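Local coordinates for protein isomaltodextranase (Arthrobacter globiformis, PDB 5AWO) that hydrolyses alpha-1,6-glucosidic linkages of dextran-like polysaccharides, releasing successive isomaltose units from the non-reducing ends, at residues A[292-306]-A[373-385]. Residues are numbered along the deposited sequence; the frame is centred on the assembly and turned at random.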
ATOM      1  N   TRP A 292      14.129   5.296  -1.771  1.00 12.46           N
ATOM      2  CA  TRP A 292      14.414   5.989  -0.511  1.00 12.30           C
ATOM      3  C   TRP A 292      14.743   4.983   0.586  1.00 12.27           C
ATOM      4  O   TRP A 292      14.172   3.877   0.637  1.00 12.15           O
ATOM      5  CB  TRP A 292      13.224   6.852  -0.090  1.00 12.46           C
ATOM      6  CG  TRP A 292      12.998   8.056  -0.949  1.00 12.46           C
ATOM      7  CD1 TRP A 292      13.629   9.264  -0.840  1.00 13.18           C
ATOM      8  CD2 TRP A 292      12.076   8.185  -2.036  1.00 12.41           C
ATOM      9  NE1 TRP A 292      13.155  10.136  -1.785  1.00 13.28           N
ATOM     10  CE2 TRP A 292      12.216   9.497  -2.544  1.00 12.81           C
ATOM     11  CE3 TRP A 292      11.161   7.324  -2.649  1.00 13.07           C
ATOM     12  CZ2 TRP A 292      11.453   9.957  -3.617  1.00 12.76           C
ATOM     13  CZ3 TRP A 292      10.421   7.783  -3.729  1.00 14.29           C
ATOM     14  CH2 TRP A 292      10.573   9.073  -4.210  1.00 14.00           C
ATOM     15  N   ALA A 293      15.666   5.340   1.489  1.00 12.51           N
ATOM     16  CA  ALA A 293      16.113   4.410   2.514  1.00 12.40           C
ATOM     17  C   ALA A 293      15.195   4.344   3.723  1.00 12.12           C
ATOM     18  O   ALA A 293      14.891   3.270   4.208  1.00 12.75           O
ATOM     19  CB  ALA A 293      17.529   4.735   2.970  1.00 13.03           C
ATOM     20  N   ASN A 294      14.775   5.504   4.230  1.00 12.08           N
ATOM     21  CA  ASN A 294      13.944   5.541   5.434  1.00 12.24           C
ATOM     22  C   ASN A 294      12.488   5.740   5.045  1.00 11.92           C
ATOM     23  O   ASN A 294      12.183   6.322   3.981  1.00 12.66           O
ATOM     24  CB  ASN A 294      14.433   6.610   6.436  1.00 12.46           C
ATOM     25  CG  ASN A 294      14.302   8.021   5.917  1.00 12.24           C
ATOM     26  OD1 ASN A 294      15.304   8.657   5.490  1.00 15.51           O
ATOM     27  ND2 ASN A 294      13.118   8.526   5.900  1.00 11.27           N
ATOM     28  N   PRO A 295      11.555   5.226   5.867  1.00 11.20           N
ATOM     29  CA  PRO A 295      10.134   5.282   5.488  1.00 11.80           C
ATOM     30  C   PRO A 295       9.503   6.664   5.570  1.00 11.70           C
ATOM     31  O   PRO A 295       8.537   6.920   4.850  1.00 12.01           O
ATOM     32  CB  PRO A 295       9.477   4.262   6.418  1.00 11.14           C
ATOM     33  CG  PRO A 295      10.415   4.200   7.615  1.00 11.23           C
ATOM     34  CD  PRO A 295      11.785   4.308   7.001  1.00 11.35           C
ATOM     35  N   PHE A 296      10.043   7.593   6.373  1.00 11.44           N
ATOM     36  CA  PHE A 296       9.522   8.942   6.270  1.00 12.17           C
ATOM     37  C   PHE A 296       9.638   9.414   4.829  1.00 12.16           C
ATOM     38  O   PHE A 296       8.668   9.937   4.257  1.00 13.06           O
ATOM     39  CB  PHE A 296      10.231   9.919   7.198  1.00 12.25           C
ATOM     40  CG  PHE A 296       9.665   9.979   8.587  1.00 12.25           C
ATOM     41  CD1 PHE A 296       8.478  10.676   8.823  1.00 11.79           C
ATOM     42  CD2 PHE A 296      10.304   9.399   9.662  1.00 12.56           C
ATOM     43  CE1 PHE A 296       7.949  10.752  10.099  1.00 12.28           C
ATOM     44  CE2 PHE A 296       9.788   9.484  10.930  1.00 12.60           C
ATOM     45  CZ  PHE A 296       8.598  10.172  11.161  1.00 12.21           C
ATOM     46  N   CYS A 297      10.806   9.236   4.223  1.00 12.18           N
ATOM     47  CA  CYS A 297      11.024   9.692   2.855  1.00 12.45           C
ATOM     48  C   CYS A 297      10.334   8.770   1.852  1.00 11.97           C
ATOM     49  O   CYS A 297       9.793   9.253   0.847  1.00 12.71           O
ATOM     50  CB  CYS A 297      12.501   9.752   2.519  1.00 12.50           C
ATOM     51  SG  CYS A 297      13.387  11.072   3.399  1.00 14.35           S
ATOM     52  N   GLY A 298      10.364   7.459   2.069  1.00 10.94           N
ATOM     53  CA  GLY A 298       9.741   6.560   1.117  1.00 11.87           C
ATOM     54  C   GLY A 298       8.225   6.673   1.051  1.00 11.82           C
ATOM     55  O   GLY A 298       7.627   6.631  -0.042  1.00 12.67           O
ATOM     56  N   PHE A 299       7.558   6.767   2.196  1.00 11.21           N
ATOM     57  CA  PHE A 299       6.120   6.965   2.198  1.00 11.64           C
ATOM     58  C   PHE A 299       5.815   8.285   1.502  1.00 11.78           C
ATOM     59  O   PHE A 299       4.886   8.364   0.675  1.00 12.81           O
ATOM     60  CB  PHE A 299       5.561   7.036   3.621  1.00 11.55           C
ATOM     61  CG  PHE A 299       5.387   5.699   4.325  1.00 11.80           C
ATOM     62  CD1 PHE A 299       4.777   4.606   3.714  1.00 11.76           C
ATOM     63  CD2 PHE A 299       5.771   5.570   5.658  1.00 12.03           C
ATOM     64  CE1 PHE A 299       4.558   3.425   4.408  1.00 11.62           C
ATOM     65  CE2 PHE A 299       5.565   4.394   6.347  1.00 11.58           C
ATOM     66  CZ  PHE A 299       4.953   3.320   5.721  1.00 11.67           C
ATOM     67  N   THR A 300       6.556   9.345   1.855  1.00 12.32           N
ATOM     68  CA  THR A 300       6.320  10.663   1.247  1.00 12.88           C
ATOM     69  C   THR A 300       6.522  10.611  -0.273  1.00 12.76           C
ATOM     70  O   THR A 300       5.705  11.111  -1.057  1.00 12.96           O
ATOM     71  CB  THR A 300       7.214  11.708   1.893  1.00 13.23           C
ATOM     72  OG1 THR A 300       6.898  11.803   3.290  1.00 12.97           O
ATOM     73  CG2 THR A 300       7.050  13.079   1.260  1.00 12.92           C
ATOM     74  N   GLY A 301       7.606   9.990  -0.686  1.00 12.14           N
ATOM     75  CA  GLY A 301       8.013   9.928  -2.096  1.00 12.55           C
ATOM     76  C   GLY A 301       7.158   9.079  -3.002  1.00 12.89           C
ATOM     77  O   GLY A 301       7.054   9.389  -4.193  1.00 13.96           O
ATOM     78  N   TRP A 302       6.527   8.034  -2.448  1.00 13.22           N
ATOM     79  CA  TRP A 302       5.671   7.140  -3.228  1.00 13.00           C
ATOM     80  C   TRP A 302       4.197   7.439  -2.994  1.00 13.08           C
ATOM     81  O   TRP A 302       3.346   6.742  -3.549  1.00 14.23           O
ATOM     82  CB  TRP A 302       6.012   5.669  -2.902  1.00 12.99           C
ATOM     83  CG  TRP A 302       7.221   5.199  -3.637  1.00 13.52           C
ATOM     84  CD1 TRP A 302       8.424   4.820  -3.128  1.00 13.30           C
ATOM     85  CD2 TRP A 302       7.323   5.053  -5.062  1.00 13.29           C
ATOM     86  NE1 TRP A 302       9.260   4.440  -4.139  1.00 14.07           N
ATOM     87  CE2 TRP A 302       8.608   4.576  -5.342  1.00 13.58           C
ATOM     88  CE3 TRP A 302       6.429   5.270  -6.131  1.00 13.69           C
ATOM     89  CZ2 TRP A 302       9.052   4.345  -6.645  1.00 14.47           C
ATOM     90  CZ3 TRP A 302       6.849   5.016  -7.398  1.00 14.75           C
ATOM     91  CH2 TRP A 302       8.147   4.559  -7.667  1.00 14.09           C
ATOM     92  N   SER A 303       3.878   8.493  -2.233  1.00 13.26           N
ATOM     93  CA  SER A 303       2.502   8.778  -1.880  1.00 13.05           C
ATOM     94  C   SER A 303       1.576   9.053  -3.062  1.00 13.29           C
ATOM     95  O   SER A 303       0.386   8.809  -2.954  1.00 14.21           O
ATOM     96  CB  SER A 303       2.409   9.926  -0.870  1.00 12.83           C
ATOM     97  OG  SER A 303       2.910  11.146  -1.374  1.00 13.06           O
ATOM     98  N   HIS A 304       2.131   9.572  -4.150  1.00 13.92           N
ATOM     99  CA  HIS A 304       1.333   9.804  -5.374  1.00 14.10           C
ATOM    100  C   HIS A 304       0.764   8.496  -5.944  1.00 15.00           C
ATOM    101  O   HIS A 304      -0.191   8.527  -6.752  1.00 15.04           O
ATOM    102  CB  HIS A 304       2.133  10.563  -6.430  1.00 14.36           C
ATOM    103  CG  HIS A 304       3.363   9.854  -6.885  1.00 14.58           C
ATOM    104  ND1 HIS A 304       4.476   9.711  -6.081  1.00 14.91           N
ATOM    105  CD2 HIS A 304       3.654   9.219  -8.045  1.00 14.83           C
ATOM    106  CE1 HIS A 304       5.394   9.018  -6.725  1.00 14.69           C
ATOM    107  NE2 HIS A 304       4.908   8.686  -7.911  1.00 14.87           N
ATOM    108  N   ARG A 305       1.330   7.350  -5.547  1.00 13.89           N
ATOM    109  CA  ARG A 305       0.852   6.029  -5.956  1.00 14.44           C
ATOM    110  C   ARG A 305      -0.047   5.325  -4.944  1.00 13.57           C
ATOM    111  O   ARG A 305      -0.395   4.142  -5.149  1.00 14.14           O
ATOM    112  CB  ARG A 305       2.051   5.130  -6.276  1.00 14.40           C
ATOM    113  CG  ARG A 305       2.858   5.565  -7.496  1.00 15.93           C
ATOM    114  CD  ARG A 305       1.966   5.659  -8.728  1.00 16.13           C
ATOM    115  NE  ARG A 305       2.658   5.419  -9.970  1.00 15.85           N
ATOM    116  CZ  ARG A 305       2.067   5.423 -11.161  1.00 17.20           C
ATOM    117  NH1 ARG A 305       0.778   5.742 -11.251  1.00 16.91           N
ATOM    118  NH2 ARG A 305       2.802   5.139 -12.237  1.00 18.62           N
ATOM    119  N   ASN A 306      -0.414   6.013  -3.861  1.00 13.58           N
ATOM    120  CA  ASN A 306      -1.201   5.353  -2.820  1.00 13.83           C
ATOM    121  C   ASN A 306      -2.709   5.548  -3.015  1.00 14.93           C
ATOM    122  O   ASN A 306      -3.135   6.199  -3.971  1.00 15.75           O
ATOM    123  CB  ASN A 306      -0.729   5.741  -1.422  1.00 13.93           C
ATOM    124  CG  ASN A 306      -1.215   7.098  -0.956  1.00 14.46           C
ATOM    125  OD1 ASN A 306      -2.133   7.701  -1.512  1.00 14.07           O
ATOM    126  ND2 ASN A 306      -0.629   7.569   0.147  1.00 16.06           N
ATOM    127  N   VAL A 373      -5.731   6.294   4.515  1.00 14.09           N
ATOM    128  CA  VAL A 373      -4.516   6.345   3.690  1.00 14.11           C
ATOM    129  C   VAL A 373      -4.157   7.821   3.537  1.00 15.49           C
ATOM    130  O   VAL A 373      -4.786   8.542   2.747  1.00 15.72           O
ATOM    131  CB  VAL A 373      -4.724   5.690   2.292  1.00 14.20           C
ATOM    132  CG1 VAL A 373      -3.451   5.764   1.462  1.00 14.34           C
ATOM    133  CG2 VAL A 373      -5.209   4.265   2.436  1.00 14.35           C
ATOM    134  N   GLY A 374      -3.188   8.291   4.325  1.00 14.83           N
ATOM    135  CA  GLY A 374      -2.785   9.694   4.295  1.00 14.23           C
ATOM    136  C   GLY A 374      -1.850   9.994   3.156  1.00 14.45           C
ATOM    137  O   GLY A 374      -1.235   9.076   2.571  1.00 14.35           O
ATOM    138  N   LYS A 375      -1.792  11.279   2.825  1.00 14.09           N
ATOM    139  CA  LYS A 375      -0.743  11.847   2.013  1.00 13.91           C
ATOM    140  C   LYS A 375       0.031  12.847   2.852  1.00 13.79           C
ATOM    141  O   LYS A 375      -0.523  13.474   3.741  1.00 13.98           O
ATOM    142  CB  LYS A 375      -1.298  12.531   0.744  1.00 14.13           C
ATOM    143  CG  LYS A 375      -1.493  11.553  -0.418  1.00 14.52           C
ATOM    144  CD  LYS A 375      -2.137  12.198  -1.654  1.00 14.45           C
ATOM    145  CE  LYS A 375      -2.010  11.360  -2.925  1.00 14.70           C
ATOM    146  NZ  LYS A 375      -2.731  10.080  -2.836  1.00 15.16           N
ATOM    147  N   PRO A 376       1.328  13.010   2.548  1.00 13.64           N
ATOM    148  CA  PRO A 376       2.066  14.139   3.111  1.00 14.00           C
ATOM    149  C   PRO A 376       1.454  15.418   2.570  1.00 14.47           C
ATOM    150  O   PRO A 376       0.825  15.377   1.490  1.00 14.56           O
ATOM    151  CB  PRO A 376       3.478  13.953   2.544  1.00 13.91           C
ATOM    152  CG  PRO A 376       3.215  13.317   1.202  1.00 13.25           C
ATOM    153  CD  PRO A 376       2.043  12.401   1.422  1.00 13.96           C
ATOM    154  N   LEU A 377       1.621  16.540   3.251  1.00 15.33           N
ATOM    155  CA  LEU A 377       1.144  17.784   2.658  1.00 16.02           C
ATOM    156  C   LEU A 377       1.945  18.083   1.385  1.00 15.97           C
ATOM    157  O   LEU A 377       3.149  18.227   1.424  1.00 17.22           O
ATOM    158  CB  LEU A 377       1.291  18.937   3.641  1.00 17.32           C
ATOM    159  CG  LEU A 377       0.666  20.265   3.231  1.00 21.52           C
ATOM    160  CD1 LEU A 377      -0.846  20.144   3.085  1.00 23.66           C
ATOM    161  CD2 LEU A 377       1.042  21.328   4.250  1.00 23.35           C
ATOM    162  N   TYR A 378       1.261  18.178   0.249  1.00 17.27           N
ATOM    163  CA  TYR A 378       1.932  18.542  -0.997  1.00 18.14           C
ATOM    164  C   TYR A 378       2.222  20.037  -1.023  1.00 18.93           C
ATOM    165  O   TYR A 378       1.351  20.830  -0.627  1.00 20.85           O
ATOM    166  CB  TYR A 378       1.114  18.106  -2.227  1.00 17.68           C
ATOM    167  CG  TYR A 378       1.383  16.665  -2.619  1.00 16.59           C
ATOM    168  CD1 TYR A 378       1.183  15.623  -1.719  1.00 15.59           C
ATOM    169  CD2 TYR A 378       1.899  16.347  -3.867  1.00 16.09           C
ATOM    170  CE1 TYR A 378       1.427  14.303  -2.069  1.00 16.15           C
ATOM    171  CE2 TYR A 378       2.164  15.023  -4.217  1.00 15.48           C
ATOM    172  CZ  TYR A 378       1.940  14.009  -3.295  1.00 15.65           C
ATOM    173  OH  TYR A 378       2.217  12.701  -3.662  1.00 15.00           O
ATOM    174  N   ARG A 379       3.436  20.373  -1.424  1.00 19.22           N
ATOM    175  CA  ARG A 379       3.957  21.743  -1.474  1.00 20.64           C
ATOM    176  C   ARG A 379       4.200  22.189  -2.926  1.00 21.82           C
ATOM    177  O   ARG A 379       4.209  23.394  -3.215  1.00 24.87           O
ATOM    178  CB  ARG A 379       5.204  21.873  -0.586  1.00 22.36           C
ATOM    179  CG  ARG A 379       4.892  21.506   0.868  1.00 22.54           C
ATOM    180  CD  ARG A 379       5.992  21.817   1.864  1.00 22.67           C
ATOM    181  NE  ARG A 379       7.140  20.913   1.770  1.00 21.70           N
ATOM    182  CZ  ARG A 379       8.096  20.796   2.682  1.00 22.59           C
ATOM    183  NH1 ARG A 379       8.055  21.513   3.808  1.00 22.62           N
ATOM    184  NH2 ARG A 379       9.081  19.922   2.493  1.00 21.86           N
ATOM    185  N   SER A 380       4.394  21.241  -3.844  1.00 19.60           N
ATOM    186  CA  SER A 380       4.494  21.549  -5.270  1.00 19.36           C
ATOM    187  C   SER A 380       4.210  20.296  -6.081  1.00 19.77           C
ATOM    188  O   SER A 380       4.011  19.212  -5.516  1.00 18.43           O
ATOM    189  CB  SER A 380       5.855  22.127  -5.610  1.00 19.73           C
ATOM    190  OG  SER A 380       6.823  21.105  -5.798  1.00 20.19           O
ATOM    191  N   ALA A 381       4.152  20.437  -7.404  1.00 19.03           N
ATOM    192  CA  ALA A 381       3.897  19.322  -8.309  1.00 18.58           C
ATOM    193  C   ALA A 381       5.128  18.480  -8.635  1.00 18.08           C
ATOM    194  O   ALA A 381       4.991  17.374  -9.157  1.00 19.98           O
ATOM    195  CB  ALA A 381       3.298  19.854  -9.619  1.00 18.67           C
ATOM    196  N   THR A 382       6.309  18.985  -8.334  1.00 18.25           N
ATOM    197  CA  THR A 382       7.570  18.335  -8.709  1.00 18.40           C
ATOM    198  C   THR A 382       7.671  16.992  -8.002  1.00 17.37           C
ATOM    199  O   THR A 382       7.425  16.904  -6.795  1.00 17.66           O
ATOM    200  CB  THR A 382       8.771  19.203  -8.310  1.00 19.15           C
ATOM    201  OG1 THR A 382       8.575  20.537  -8.816  1.00 20.66           O
ATOM    202  CG2 THR A 382      10.093  18.656  -8.834  1.00 19.64           C
ATOM    203  N   PRO A 383       8.009  15.935  -8.738  1.00 16.79           N
ATOM    204  CA  PRO A 383       8.243  14.670  -8.045  1.00 16.16           C
ATOM    205  C   PRO A 383       9.201  14.850  -6.883  1.00 15.81           C
ATOM    206  O   PRO A 383      10.199  15.534  -6.991  1.00 16.23           O
ATOM    207  CB  PRO A 383       8.859  13.788  -9.124  1.00 17.40           C
ATOM    208  CG  PRO A 383       8.275  14.308 -10.407  1.00 17.94           C
ATOM    209  CD  PRO A 383       8.260  15.810 -10.191  1.00 17.57           C
ATOM    210  N   PHE A 384       8.873  14.194  -5.775  1.00 15.24           N
ATOM    211  CA  PHE A 384       9.703  14.240  -4.563  1.00 15.62           C
ATOM    212  C   PHE A 384      11.105  13.696  -4.834  1.00 15.58           C
ATOM    213  O   PHE A 384      12.066  14.131  -4.201  1.00 16.14           O
ATOM    214  CB  PHE A 384       8.990  13.461  -3.457  1.00 15.34           C
ATOM    215  CG  PHE A 384       9.560  13.643  -2.070  1.00 14.98           C
ATOM    216  CD1 PHE A 384       9.376  14.825  -1.356  1.00 15.52           C
ATOM    217  CD2 PHE A 384      10.216  12.580  -1.424  1.00 14.72           C
ATOM    218  CE1 PHE A 384       9.883  14.956  -0.086  1.00 15.86           C
ATOM    219  CE2 PHE A 384      10.716  12.718  -0.140  1.00 15.22           C
ATOM    220  CZ  PHE A 384      10.555  13.922   0.528  1.00 15.46           C
ATOM    221  N   SER A 385      11.194  12.740  -5.760  1.00 15.56           N
ATOM    222  CA  SER A 385      12.488  12.219  -6.187  1.00 17.51           C
ATOM    223  C   SER A 385      13.418  13.284  -6.779  1.00 18.96           C
ATOM    224  O   SER A 385      14.640  13.119  -6.756  1.00 19.73           O
ATOM    225  CB  SER A 385      12.284  11.111  -7.220  1.00 18.24           C
ATOM    226  OG  SER A 385      11.474  11.592  -8.276  1.00 19.56           O
TER
HETATM  227  O   HOH W   1      13.749  12.984  -2.250  1.00 15.92           O
HETATM  228  O   HOH W   2       8.075  11.364  -5.994  1.00 17.75           O
HETATM  229  O   HOH W   3      -2.487   8.498  -5.274  1.00 14.92           O
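Phe384 lies against helix 295-302 with the methyl CG2 of Thr300 over the middle of one ring face, a CH-pi contact 3.7 Å from the centroid. CD2 of the same ring reaches Gly301 CA at 3.5 Å, while the Trp292 indole meets it obliquely, planes 42° apart. A water joins Trp292 NE1 to Phe384 O. Beyond Phe384, Thr300 CG2 also touches the Pro376 ring. With CG2 anti to the backbone N, OG1 swings back to Phe296 O (2.7 Å), nearly in line with that C=O. One turn on, the Ser303 hydroxyl accepts from Tyr378 OH (2.9 Å) at the edge of the tyrosine ring and donates to Thr300 O, so its rotation is fixed. Ser303 CB and Pro376 CD pack tightly at 3.4 Å. Asn306 grips the start of 373-385 with both ends of its amide: OD1 receives Lys375 NZ (2.8 Å), and ND2 donates to Gly374 O (2.9 Å) in a bent bond (132°), the acceptor tilted out of the amide plane, with Val373 CG1 beside CG. With an alanine here, Gly374 O would probably lose this donor and the lysine ammonium one acceptor. A bend at chi4 (64°) brings NZ to OD1; a water ties NZ to His304 O and Asn306 O, and Ala481 O is a further acceptor. Arg391 binds Thr300 O and His304 ND1, while Asp253 holds His304 NE2. The contact thus joins helix 295-302, which lies between strands 263-265 and 312-314 of the GH27 barrel in chain order, to strand 375-378 of the C-terminal antiparallel sheet, flanked by strands 391-392 and 395-399, with helix 326-339 against Phe296 and Phe299.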